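Local coordinates for protein chinitase A (Streptomyces coelicolor, PDB 3EBV) that probably hydrolyses chitin within its chains, this chain being the family 18 glycosidase domain, a TIM barrel, of a longer secreted protein, at residues A[49-54]-A[59-64]; A[66-71]-A[111-116]; A[21-26]-A[33-38]; A[78-83]-A[105-110]; A[25-30]-A[274-279]. All blocks are in the same frame, centred on the assembly; numbering follows the deposited sequence.

Contact 1: residues A[49-54]-A[59-64]; sequences FNLDSA and YTVDQF
L51 lies against F64, Y59 and the backbone at the start of helix 61-73. Its CG is anti to the backbone N (chi1 -178°), and this sends the two methyls into the helix start. L51 CD1 sits over one face of the F64 ring, 4.3 Å from the ring centroid and 26° off the ring normal, a CH-pi contact. The same methyl meets the Y59 ring obliquely, with L51 CD1 to Y59 CD2 at 4.1 Å. The other methyl, L51 CD2, lies 3.5 Å from T60 O and 3.7 Å from F64 CB. F64 also reaches F49. The two rings meet obliquely, and F49 CE2 is 3.8 Å from F64 CE2.

Y59 adds the polar part. Its carbonyl oxygen accepts the hydroxyl of S53, with S53 OG to Y59 O at 2.7 Å. The hydroxyl arrives almost in line with the carbonyl bond, at 162°. The far end of Y59 is held elsewhere: its OH bonds to D67 OD2 and to I23 N. T60 is the N-cap of the helix, and its OG1 accepts from Q63 N at 3.1 Å.

The contact thus folds the loop after strand 47-48 back onto the first turn of helix 61-73 in the TIM barrel. The chemistry is mostly apolar, and one short bond from S53 holds the carbonyl just before the N-cap.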
# COMPACT_ATOMS: atom_id res chain seq x y z
N PHE A 49 18.13 3.12 0.19
CA PHE A 49 17.45 3.50 1.40
C PHE A 49 18.45 4.08 2.39
O PHE A 49 19.51 3.48 2.63
CB PHE A 49 16.77 2.30 2.03
CG PHE A 49 16.08 2.62 3.34
CD1 PHE A 49 14.95 3.45 3.36
CD2 PHE A 49 16.58 2.14 4.54
CE1 PHE A 49 14.34 3.76 4.56
CE2 PHE A 49 15.95 2.45 5.75
CZ PHE A 49 14.83 3.25 5.75
N ASN A 50 18.10 5.23 2.96
CA ASN A 50 18.94 5.90 3.94
C ASN A 50 18.07 6.24 5.15
O ASN A 50 17.23 7.15 5.04
CB ASN A 50 19.51 7.18 3.32
CG ASN A 50 20.49 6.90 2.16
OD1 ASN A 50 21.45 6.15 2.33
ND2 ASN A 50 20.23 7.49 1.00
N LEU A 51 18.25 5.50 6.24
CA LEU A 51 17.48 5.78 7.45
C LEU A 51 17.69 7.23 7.86
O LEU A 51 18.84 7.69 7.95
CB LEU A 51 17.85 4.84 8.59
CG LEU A 51 17.09 4.98 9.91
CD1 LEU A 51 15.57 4.63 9.74
CD2 LEU A 51 17.69 4.13 10.98
N ASP A 52 16.60 7.96 8.09
CA ASP A 52 16.66 9.37 8.50
C ASP A 52 16.93 9.49 10.01
O ASP A 52 16.13 10.03 10.78
CB ASP A 52 15.35 10.08 8.11
CG ASP A 52 15.37 11.58 8.37
OD1 ASP A 52 16.48 12.17 8.48
OD2 ASP A 52 14.27 12.17 8.46
N SER A 53 18.10 9.00 10.42
CA SER A 53 18.49 9.01 11.82
C SER A 53 18.32 10.38 12.48
O SER A 53 17.71 10.48 13.55
CB SER A 53 19.95 8.55 11.90
OG SER A 53 20.00 7.17 11.61
N ALA A 54 18.84 11.42 11.83
CA ALA A 54 18.77 12.79 12.33
C ALA A 54 17.33 13.28 12.52
O ALA A 54 16.98 13.78 13.60
CB ALA A 54 19.52 13.72 11.41
N TYR A 59 17.53 7.76 15.86
CA TYR A 59 17.27 6.34 15.65
C TYR A 59 18.38 5.74 14.80
O TYR A 59 18.65 6.23 13.70
CB TYR A 59 15.94 6.27 14.89
CG TYR A 59 15.25 4.94 14.74
CD1 TYR A 59 15.38 3.91 15.69
CD2 TYR A 59 14.37 4.75 13.67
CE1 TYR A 59 14.69 2.68 15.53
CE2 TYR A 59 13.69 3.54 13.51
CZ TYR A 59 13.83 2.53 14.43
OH TYR A 59 13.11 1.37 14.28
N THR A 60 19.02 4.68 15.29
CA THR A 60 20.20 4.14 14.60
C THR A 60 19.84 3.01 13.62
O THR A 60 18.81 2.32 13.81
CB THR A 60 21.25 3.58 15.59
OG1 THR A 60 20.73 2.40 16.22
CG2 THR A 60 21.62 4.64 16.66
N VAL A 61 20.69 2.81 12.62
CA VAL A 61 20.52 1.69 11.67
C VAL A 61 20.42 0.36 12.41
O VAL A 61 19.56 -0.47 12.12
CB VAL A 61 21.63 1.67 10.58
CG1 VAL A 61 21.59 0.38 9.76
CG2 VAL A 61 21.50 2.88 9.66
N ASP A 62 21.31 0.14 13.39
CA ASP A 62 21.26 -1.10 14.15
C ASP A 62 19.92 -1.32 14.87
O ASP A 62 19.40 -2.44 14.88
CB ASP A 62 22.44 -1.17 15.14
CG ASP A 62 23.75 -1.59 14.47
OD1 ASP A 62 23.79 -1.91 13.25
OD2 ASP A 62 24.77 -1.60 15.19
N GLN A 63 19.39 -0.27 15.48
CA GLN A 63 18.12 -0.37 16.19
C GLN A 63 16.95 -0.60 15.20
O GLN A 63 16.08 -1.41 15.47
CB GLN A 63 17.85 0.85 17.07
CG GLN A 63 16.67 0.67 17.98
CD GLN A 63 16.83 -0.50 18.95
OE1 GLN A 63 16.12 -1.52 18.88
NE2 GLN A 63 17.79 -0.36 19.88
N PHE A 64 17.00 0.10 14.08
CA PHE A 64 15.99 -0.10 12.99
C PHE A 64 16.00 -1.56 12.52
O PHE A 64 14.95 -2.25 12.50
CB PHE A 64 16.31 0.86 11.85
CG PHE A 64 15.46 0.65 10.62
CD1 PHE A 64 14.14 1.12 10.60
CD2 PHE A 64 15.96 -0.01 9.51
CE1 PHE A 64 13.33 0.95 9.47
CE2 PHE A 64 15.17 -0.21 8.38
CZ PHE A 64 13.85 0.29 8.36

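Contact 2: residues A[66-71]-A[111-116]; sequences ADVRAK and YGFDGV
G112 O, which V68 CG1 approaches to 4.2 Å, bonds to Q72 NE2, and the same amide nitrogen also bonds to D114 OD2. D114 OD2 is gripped a second time, by V78 N. One carboxylate oxygen therefore ties the turn after helix 94-111 to both helix 61-73 and strand 77-84. V68 supplies the side chain of the contact from helix 61-73. Its CG1 is anti to the backbone N (chi1 171°) and lies against two carbonyl oxygens, G112 O and, at 4.0 Å, Y111 O. Its other methyl, V68 CG2, meets the F113 ring obliquely, 4.4 Å from F113 CE1.

This turn leads into strand 115-120 of the TIM barrel. D114 is the first aspartate of the DxxDxDxE sequence that marks family 18 glycosidases. In relatives that sequence ends in the catalytic glutamate. The contact lies at the N-terminal end of the strand, the end away from that probable catalytic residue.

G112 is the first residue to leave the helix. Its positive phi suits glycine, and the backbone there passes close to V68. F113 turns its ring back beside Y111, with Y111 CB above one face near the rim. Beyond V68, the F113 ring packs on V78 and I80 of strand 77-84 and on V107 and M108 of helix 94-111.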
# COMPACT_ATOMS: atom_id res chain seq x y z
N ALA A 66 17.06 -4.15 14.14
CA ALA A 66 16.59 -4.98 15.23
C ALA A 66 15.06 -4.95 15.38
O ALA A 66 14.42 -5.97 15.63
CB ALA A 66 17.27 -4.55 16.56
N ASP A 67 14.51 -3.74 15.22
CA ASP A 67 13.08 -3.51 15.29
C ASP A 67 12.36 -4.27 14.14
O ASP A 67 11.33 -4.89 14.38
CB ASP A 67 12.79 -2.03 15.15
CG ASP A 67 13.13 -1.22 16.42
OD1 ASP A 67 13.51 -1.83 17.45
OD2 ASP A 67 13.00 0.02 16.36
N VAL A 68 12.94 -4.21 12.94
CA VAL A 68 12.40 -4.99 11.81
C VAL A 68 12.37 -6.50 12.14
O VAL A 68 11.34 -7.16 11.96
CB VAL A 68 13.14 -4.68 10.51
CG1 VAL A 68 12.74 -5.67 9.40
CG2 VAL A 68 12.90 -3.22 10.07
N ARG A 69 13.48 -7.02 12.66
CA ARG A 69 13.55 -8.44 13.03
C ARG A 69 12.51 -8.79 14.08
O ARG A 69 11.87 -9.85 13.99
CB ARG A 69 14.96 -8.81 13.54
CG ARG A 69 16.04 -8.64 12.53
CD ARG A 69 17.39 -9.26 13.00
NE ARG A 69 17.65 -9.05 14.44
CZ ARG A 69 18.43 -8.09 14.96
NH1 ARG A 69 18.56 -8.03 16.28
NH2 ARG A 69 19.07 -7.21 14.19
N ALA A 70 12.34 -7.92 15.08
CA ALA A 70 11.34 -8.17 16.11
C ALA A 70 9.90 -8.19 15.56
O ALA A 70 9.08 -8.99 16.00
CB ALA A 70 11.48 -7.16 17.29
N LYS A 71 9.61 -7.28 14.62
CA LYS A 71 8.28 -7.29 13.98
C LYS A 71 8.07 -8.61 13.25
O LYS A 71 6.99 -9.21 13.30
CB LYS A 71 8.16 -6.13 12.98
CG LYS A 71 7.82 -4.76 13.62
CD LYS A 71 6.46 -4.77 14.32
CE LYS A 71 6.15 -3.45 15.02
NZ LYS A 71 4.77 -3.47 15.54
N TYR A 111 18.64 -4.73 4.80
CA TYR A 111 17.83 -4.39 5.99
C TYR A 111 16.93 -5.48 6.45
O TYR A 111 16.28 -5.34 7.49
CB TYR A 111 17.03 -3.08 5.75
CG TYR A 111 17.94 -1.92 5.50
CD1 TYR A 111 18.52 -1.22 6.57
CD2 TYR A 111 18.31 -1.58 4.21
CE1 TYR A 111 19.39 -0.18 6.34
CE2 TYR A 111 19.19 -0.53 3.97
CZ TYR A 111 19.74 0.16 5.05
OH TYR A 111 20.62 1.20 4.77
N GLY A 112 16.85 -6.58 5.68
CA GLY A 112 15.98 -7.69 5.98
C GLY A 112 14.51 -7.49 5.60
O GLY A 112 13.64 -8.15 6.16
N PHE A 113 14.24 -6.65 4.61
CA PHE A 113 12.84 -6.44 4.21
C PHE A 113 12.25 -7.66 3.51
O PHE A 113 12.97 -8.39 2.79
CB PHE A 113 12.73 -5.23 3.29
CG PHE A 113 13.12 -3.91 3.94
CD1 PHE A 113 12.69 -3.58 5.23
CD2 PHE A 113 13.92 -3.00 3.24
CE1 PHE A 113 13.07 -2.34 5.81
CE2 PHE A 113 14.29 -1.76 3.78
CZ PHE A 113 13.84 -1.42 5.07
N ASP A 114 10.94 -7.87 3.71
CA ASP A 114 10.23 -8.99 3.12
C ASP A 114 9.83 -8.80 1.66
O ASP A 114 9.35 -9.75 1.03
CB ASP A 114 8.99 -9.32 3.95
CG ASP A 114 9.35 -9.70 5.35
OD1 ASP A 114 9.99 -10.79 5.49
OD2 ASP A 114 9.07 -8.92 6.29
N GLY A 115 10.02 -7.59 1.13
CA GLY A 115 9.54 -7.30 -0.22
C GLY A 115 9.43 -5.81 -0.43
O GLY A 115 10.11 -5.01 0.25
N VAL A 116 8.56 -5.45 -1.39
CA VAL A 116 8.56 -4.11 -1.93
C VAL A 116 7.10 -3.66 -2.12
O VAL A 116 6.20 -4.49 -2.40
CB VAL A 116 9.32 -4.03 -3.30
CG1 VAL A 116 8.65 -4.92 -4.39
CG2 VAL A 116 9.49 -2.59 -3.75

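Contact 3: residues A[21-26]-A[33-38]; sequences QKISDV and IAVAFA
I33 meets I23 and V26, packing the loop after strand 6-12 onto strand 32-40 of the TIM barrel. The contact is buried and wholly apolar across the two segments. At CB the I33 side chain divides. I33 CG2 is the short branch and lies 4.0 Å from I23 CD1. CG1 is anti to the carbonyl carbon (chi1 -58°), and this sends the long branch toward V26. I33 CG1 itself is 4.1 Å from V26 CG1. I33 CD1, the tip, comes closest, 3.8 Å from V26 CG1 and 4.1 Å from V26 CB. V26 and I33 reach toward each other tip to tip, while I23 runs at a slant to I33. The I23 end methyl also touches V35, two residues further along the strand: I23 CD1 is 4.3 Å from V35 CG2.

With an alanine here in place of I33, V26 CG1 would probably lose its partner in the strand and I23 CD1 one of its two, opening a gap between loop and strand.

W11 of strand 6-12 packs beside I23, V26 and I33, and F64 of helix 61-73 packs on I23. The loop thus sits between the barrel strands and the neighbouring helix. Its backbone is fixed at two further points: I23 N bonds to Y59 OH, and V26 O bonds to K71 NZ. Residues 23-25 form a short 3-10 turn. At its start, K22 N donates to D25 OD2 at 2.8 Å, reaching the oxygen on its anti side, 31° out of the carboxylate plane.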
# COMPACT_ATOMS: atom_id res chain seq x y z
N GLN A 21 8.02 8.04 15.06
CA GLN A 21 7.97 6.68 15.57
C GLN A 21 9.20 5.88 15.17
O GLN A 21 9.69 6.03 14.04
CB GLN A 21 6.75 5.90 15.00
CG GLN A 21 5.39 6.47 15.40
CD GLN A 21 4.25 5.63 14.86
OE1 GLN A 21 4.20 5.37 13.65
NE2 GLN A 21 3.32 5.23 15.73
N LYS A 22 9.65 5.01 16.07
CA LYS A 22 10.52 3.90 15.68
C LYS A 22 9.62 2.82 15.08
O LYS A 22 8.40 2.82 15.29
CB LYS A 22 11.28 3.34 16.88
CG LYS A 22 12.21 4.39 17.49
CD LYS A 22 12.89 3.87 18.74
CE LYS A 22 13.87 4.91 19.27
NZ LYS A 22 14.45 4.57 20.61
N ILE A 23 10.21 1.87 14.35
CA ILE A 23 9.42 0.72 13.90
C ILE A 23 8.77 0.02 15.10
O ILE A 23 7.65 -0.46 15.00
CB ILE A 23 10.32 -0.26 13.07
CG1 ILE A 23 10.66 0.36 11.70
CG2 ILE A 23 9.69 -1.67 12.99
CD1 ILE A 23 9.45 0.37 10.67
N SER A 24 9.46 -0.06 16.23
CA SER A 24 8.93 -0.75 17.42
C SER A 24 7.71 -0.04 18.01
O SER A 24 6.97 -0.65 18.80
CB SER A 24 10.01 -0.83 18.50
OG SER A 24 10.48 0.48 18.81
N ASP A 25 7.48 1.23 17.64
CA ASP A 25 6.30 1.95 18.13
C ASP A 25 5.03 1.66 17.32
O ASP A 25 3.93 2.03 17.73
CB ASP A 25 6.51 3.46 18.09
CG ASP A 25 7.59 3.94 19.04
OD1 ASP A 25 7.60 3.46 20.20
OD2 ASP A 25 8.36 4.82 18.60
N VAL A 26 5.19 1.08 16.14
CA VAL A 26 4.03 0.84 15.27
C VAL A 26 3.03 -0.11 15.95
O VAL A 26 3.42 -1.17 16.42
CB VAL A 26 4.47 0.28 13.90
CG1 VAL A 26 3.23 -0.17 13.07
CG2 VAL A 26 5.31 1.33 13.15
N ILE A 33 4.00 -3.50 7.27
CA ILE A 33 4.52 -2.14 7.49
C ILE A 33 5.35 -1.77 6.28
O ILE A 33 6.34 -2.47 5.96
CB ILE A 33 5.37 -2.07 8.81
CG1 ILE A 33 4.53 -2.50 10.01
CG2 ILE A 33 5.98 -0.64 8.94
CD1 ILE A 33 5.39 -2.78 11.28
N ALA A 34 4.92 -0.72 5.58
CA ALA A 34 5.61 -0.22 4.39
C ALA A 34 6.46 1.00 4.76
O ALA A 34 5.95 2.04 5.20
CB ALA A 34 4.59 0.11 3.28
N VAL A 35 7.79 0.84 4.62
CA VAL A 35 8.74 1.88 4.97
C VAL A 35 8.80 2.92 3.84
O VAL A 35 9.15 2.61 2.68
CB VAL A 35 10.10 1.24 5.22
CG1 VAL A 35 11.18 2.34 5.38
CG2 VAL A 35 10.03 0.37 6.45
N ALA A 36 8.43 4.16 4.16
CA ALA A 36 8.28 5.21 3.18
C ALA A 36 9.41 6.26 3.31
O ALA A 36 9.37 7.04 4.26
CB ALA A 36 6.90 5.90 3.38
N PHE A 37 10.37 6.37 2.38
CA PHE A 37 10.45 5.63 1.12
C PHE A 37 11.92 5.40 0.77
O PHE A 37 12.83 6.05 1.35
CB PHE A 37 9.89 6.48 -0.01
CG PHE A 37 8.43 6.82 0.12
CD1 PHE A 37 7.46 5.91 -0.31
CD2 PHE A 37 8.03 8.04 0.64
CE1 PHE A 37 6.10 6.23 -0.20
CE2 PHE A 37 6.66 8.36 0.74
CZ PHE A 37 5.70 7.44 0.33
N ALA A 38 12.15 4.51 -0.18
CA ALA A 38 13.46 4.45 -0.85
C ALA A 38 13.66 5.74 -1.65
O ALA A 38 12.69 6.42 -1.98
CB ALA A 38 13.59 3.23 -1.73

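Contact 4: residues A[78-83]-A[105-110]; sequences VIISVG and YSVMRE
V107 is the first residue of 105-110 to meet the strand, and it does so at I80. V107 CG1 lies 4.2 Å from I80 CG1. Both atoms are anti to their own backbone N, with chi1 167° in V107 and -176° in I80, and the two side chains point at each other between helix and strand. I80 CD1 meets the F49 ring, and F49 CB packs on V107.

M108 follows, built as selenomethionine. It touches with the start of its side chain: M108 CG is 4.4 Å from I80 CG2. I80 therefore gives one branch to each of two successive helix residues. M108 also packs on A140 of helix 126-140, and its carbonyl oxygen probably accepts F113 N.

The pairing belongs to a beta-alpha-beta crossover of the TIM barrel, in which strand 77-84 leads through helix 94-111 to strand 115-120. The helix covers the outward side of the strand. The neighbouring strands flank I80, with V35 of strand 32-40 touching its side chain and backbone bonds to G115 and D117 on the other edge.

Further along, E110 faces elsewhere and forms a salt bridge with K65 of helix 61-73.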
# COMPACT_ATOMS: atom_id res chain seq x y z
N VAL A 78 7.65 -6.50 6.83
CA VAL A 78 8.11 -5.12 6.68
C VAL A 78 8.68 -5.00 5.28
O VAL A 78 9.59 -5.75 4.93
CB VAL A 78 9.21 -4.74 7.73
CG1 VAL A 78 9.62 -3.27 7.61
CG2 VAL A 78 8.70 -5.03 9.15
N ILE A 79 8.15 -4.08 4.49
CA ILE A 79 8.57 -3.95 3.10
C ILE A 79 9.06 -2.53 2.83
O ILE A 79 8.76 -1.62 3.61
CB ILE A 79 7.39 -4.34 2.14
CG1 ILE A 79 6.21 -3.37 2.31
CG2 ILE A 79 7.00 -5.81 2.39
CD1 ILE A 79 4.97 -3.76 1.44
N ILE A 80 9.84 -2.35 1.77
CA ILE A 80 10.31 -1.02 1.36
C ILE A 80 9.39 -0.44 0.29
O ILE A 80 9.17 -1.09 -0.74
CB ILE A 80 11.83 -1.06 0.92
CG1 ILE A 80 12.35 0.32 0.59
CG2 ILE A 80 12.07 -2.06 -0.23
CD1 ILE A 80 12.37 1.27 1.80
N SER A 81 8.91 0.79 0.51
CA SER A 81 8.08 1.45 -0.51
C SER A 81 8.92 2.32 -1.39
O SER A 81 9.75 3.11 -0.89
CB SER A 81 6.95 2.26 0.14
OG SER A 81 6.11 2.82 -0.85
N VAL A 82 8.72 2.22 -2.70
CA VAL A 82 9.41 3.07 -3.67
C VAL A 82 8.47 4.14 -4.21
O VAL A 82 7.33 3.82 -4.59
CB VAL A 82 9.94 2.22 -4.85
CG1 VAL A 82 10.68 3.10 -5.84
CG2 VAL A 82 10.85 1.10 -4.31
N GLY A 83 8.92 5.39 -4.25
CA GLY A 83 8.12 6.44 -4.87
C GLY A 83 7.70 7.48 -3.87
O GLY A 83 8.54 8.18 -3.30
N TYR A 105 16.52 -5.43 -4.50
CA TYR A 105 16.91 -6.65 -3.82
C TYR A 105 18.11 -6.39 -2.86
O TYR A 105 18.11 -6.92 -1.76
CB TYR A 105 17.25 -7.73 -4.85
CG TYR A 105 17.51 -9.05 -4.20
CD1 TYR A 105 16.51 -9.73 -3.51
CD2 TYR A 105 18.78 -9.64 -4.27
CE1 TYR A 105 16.75 -10.95 -2.93
CE2 TYR A 105 19.03 -10.85 -3.68
CZ TYR A 105 18.03 -11.51 -3.02
OH TYR A 105 18.29 -12.73 -2.44
N SER A 106 19.03 -5.53 -3.27
CA SER A 106 20.17 -5.15 -2.42
C SER A 106 19.65 -4.49 -1.14
O SER A 106 20.12 -4.79 -0.04
CB SER A 106 21.09 -4.19 -3.18
OG SER A 106 22.20 -3.83 -2.34
N VAL A 107 18.65 -3.61 -1.27
CA VAL A 107 18.08 -2.93 -0.09
C VAL A 107 17.35 -3.93 0.80
O VAL A 107 17.46 -3.91 2.05
CB VAL A 107 17.11 -1.79 -0.53
CG1 VAL A 107 16.25 -1.27 0.62
CG2 VAL A 107 17.92 -0.67 -1.15
N MSE A 108 16.59 -4.83 0.18
CA MSE A 108 15.91 -5.86 0.93
C MSE A 108 16.89 -6.72 1.75
O MSE A 108 16.66 -6.94 2.94
CB MSE A 108 15.10 -6.75 -0.01
CG MSE A 108 13.85 -6.05 -0.57
SE MSE A 108 13.02 -7.22 -1.96
CE MSE A 108 12.79 -8.86 -0.95
N ARG A 109 17.96 -7.16 1.11
CA ARG A 109 18.93 -8.02 1.80
C ARG A 109 19.69 -7.26 2.89
O ARG A 109 19.94 -7.84 3.93
CB ARG A 109 19.90 -8.59 0.78
CG ARG A 109 19.27 -9.57 -0.17
CD ARG A 109 18.83 -10.83 0.54
NE ARG A 109 19.99 -11.64 0.90
CZ ARG A 109 19.95 -12.78 1.59
NH1 ARG A 109 18.80 -13.28 2.03
NH2 ARG A 109 21.09 -13.42 1.85
N GLU A 110 20.02 -6.00 2.65
CA GLU A 110 20.73 -5.20 3.64
C GLU A 110 19.94 -4.99 4.93
O GLU A 110 20.50 -5.08 6.03
CB GLU A 110 21.15 -3.85 3.09
CG GLU A 110 21.75 -2.90 4.17
CD GLU A 110 23.11 -3.36 4.72
OE1 GLU A 110 23.71 -4.30 4.15
OE2 GLU A 110 23.55 -2.78 5.75

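Contact 5: residues A[25-30]-A[274-279]; sequences DVPSAY and NWDATA. With SO4 (sulfate ion), chain B.
Y30 has its CG beside the backbone N and anti to the carbonyl carbon (chi1 -66°), and D276 has its CG anti to the backbone N (chi1 -178°). These torsions send the phenol and the carboxylate toward each other from opposite directions. The phenol donates: Y30 OH is 2.7 Å from D276 OD2. The oxygen lies at the edge of the Y30 ring, in its plane. Seen from the aspartate, the hydroxyl comes from above the carboxylate, 62° out of its plane. Ring and carboxylate are close to perpendicular. P27 CG also lies at the ring edge and in plane, 4.2 Å from D276 OD2.

D276 OD2 has a second partner, S284 OG of helix 282-292. A phenylalanine at Y30 would probably keep the ring packing but leave D276 OD2 without one of these two hydrogen bonds.

Residues P27 to Y30 form a type I beta turn, with Y30 N to P27 O at 3.2 Å. On that turn S28 OG donates to sulfate O4 at 2.7 Å. The sulfate probably comes from the crystallisation liquor.

The contact joins the loop between strands 6-12 and 32-40 to helix 273-278, which follows strand 267-271. Strands 6-12 and 267-271 pair where the TIM barrel closes, and the bond links segments from near the two ends of the chain. Chemically, a buried carboxylate oxygen is met by two hydroxyls, which would be expected to stabilise its negative charge away from solvent.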
# COMPACT_ATOMS: atom_id res chain seq x y z
N ASP A 25 7.48 1.23 17.64
CA ASP A 25 6.30 1.95 18.13
C ASP A 25 5.03 1.66 17.32
O ASP A 25 3.93 2.03 17.73
CB ASP A 25 6.51 3.46 18.09
CG ASP A 25 7.59 3.94 19.04
OD1 ASP A 25 7.60 3.46 20.20
OD2 ASP A 25 8.36 4.82 18.60
N VAL A 26 5.19 1.08 16.14
CA VAL A 26 4.03 0.84 15.27
C VAL A 26 3.03 -0.11 15.95
O VAL A 26 3.42 -1.17 16.42
CB VAL A 26 4.47 0.28 13.90
CG1 VAL A 26 3.23 -0.17 13.07
CG2 VAL A 26 5.31 1.33 13.15
N PRO A 27 1.75 0.30 16.02
CA PRO A 27 0.72 -0.57 16.63
C PRO A 27 0.68 -2.00 16.11
O PRO A 27 0.95 -2.25 14.92
CB PRO A 27 -0.59 0.15 16.33
CG PRO A 27 -0.19 1.65 16.28
CD PRO A 27 1.22 1.63 15.66
N SER A 28 0.30 -2.91 17.00
CA SER A 28 0.23 -4.33 16.65
C SER A 28 -0.78 -4.64 15.54
O SER A 28 -0.62 -5.67 14.86
CB SER A 28 -0.11 -5.17 17.89
OG SER A 28 -1.28 -4.72 18.48
N ALA A 29 -1.76 -3.76 15.35
CA ALA A 29 -2.79 -3.95 14.31
C ALA A 29 -2.20 -4.07 12.92
O ALA A 29 -2.83 -4.66 12.02
CB ALA A 29 -3.77 -2.81 14.34
N TYR A 30 -1.02 -3.48 12.69
CA TYR A 30 -0.45 -3.46 11.36
C TYR A 30 0.25 -4.77 11.04
O TYR A 30 1.25 -5.13 11.66
CB TYR A 30 0.50 -2.28 11.20
CG TYR A 30 -0.23 -0.97 11.28
CD1 TYR A 30 -0.99 -0.52 10.19
CD2 TYR A 30 -0.20 -0.18 12.46
CE1 TYR A 30 -1.68 0.68 10.26
CE2 TYR A 30 -0.90 1.04 12.52
CZ TYR A 30 -1.63 1.47 11.41
OH TYR A 30 -2.33 2.68 11.38
N ASN A 274 2.20 7.20 11.47
CA ASN A 274 2.57 8.42 12.25
C ASN A 274 1.37 9.30 12.45
O ASN A 274 1.11 9.80 13.58
CB ASN A 274 3.69 9.16 11.52
CG ASN A 274 4.86 8.25 11.22
OD1 ASN A 274 4.87 7.49 10.23
ND2 ASN A 274 5.90 8.32 12.08
N TRP A 275 0.59 9.53 11.38
CA TRP A 275 -0.62 10.32 11.54
C TRP A 275 -1.65 9.56 12.39
O TRP A 275 -2.37 10.19 13.18
CB TRP A 275 -1.22 10.69 10.18
CG TRP A 275 -0.44 11.71 9.42
CD1 TRP A 275 0.09 11.57 8.18
CD2 TRP A 275 -0.12 13.04 9.85
NE1 TRP A 275 0.71 12.74 7.78
CE2 TRP A 275 0.61 13.65 8.80
CE3 TRP A 275 -0.41 13.79 11.01
CZ2 TRP A 275 1.11 14.99 8.87
CZ3 TRP A 275 0.11 15.12 11.10
CH2 TRP A 275 0.83 15.70 10.02
N ASP A 276 -1.69 8.23 12.29
CA ASP A 276 -2.60 7.44 13.16
C ASP A 276 -2.27 7.73 14.65
O ASP A 276 -3.17 7.98 15.46
CB ASP A 276 -2.43 5.95 12.77
CG ASP A 276 -3.34 4.95 13.52
OD1 ASP A 276 -4.52 5.26 13.81
OD2 ASP A 276 -2.79 3.83 13.74
N ALA A 277 -0.98 7.75 14.96
CA ALA A 277 -0.50 7.98 16.35
C ALA A 277 -0.86 9.39 16.81
O ALA A 277 -1.31 9.57 17.97
CB ALA A 277 0.99 7.77 16.43
N THR A 278 -0.67 10.39 15.94
CA THR A 278 -1.09 11.75 16.27
C THR A 278 -2.57 11.78 16.65
O THR A 278 -3.00 12.54 17.56
CB THR A 278 -0.76 12.71 15.12
OG1 THR A 278 0.68 12.86 15.10
CG2 THR A 278 -1.47 14.08 15.30
N ALA A 279 -3.36 10.93 15.97
CA ALA A 279 -4.81 10.86 16.21
C ALA A 279 -5.18 9.74 17.19
O ALA A 279 -6.30 9.20 17.12
CB ALA A 279 -5.57 10.68 14.85
S SO4 B . -0.32 -4.12 22.09
O1 SO4 B . 0.89 -4.93 22.12
O2 SO4 B . -0.98 -4.06 23.40
O3 SO4 B . 0.11 -2.75 21.62
O4 SO4 B . -1.30 -4.71 21.18

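All five contacts lie in one TIM-barrel domain. Contacts 1 to 4 gather round strands 32-40, 77-84 and 115-120, which lie side by side in the sheet. Contacts 2 and 4 are closest, with centres about 9 Å apart. Contact 4 is nested in the loop that contact 2 closes. Contacts 1 and 2 share helix 61-73. Contact 3 comes before both in the chain and touches both. Contact 5 shares D25 and V26 with contact 3 and spans the longest loop, enclosing contacts 1, 2 and 4. It touches neither contact 1 nor contact 4. Contacts 1 to 4 pack the early strands and helices; contact 5 ties that part to the end of the barrel.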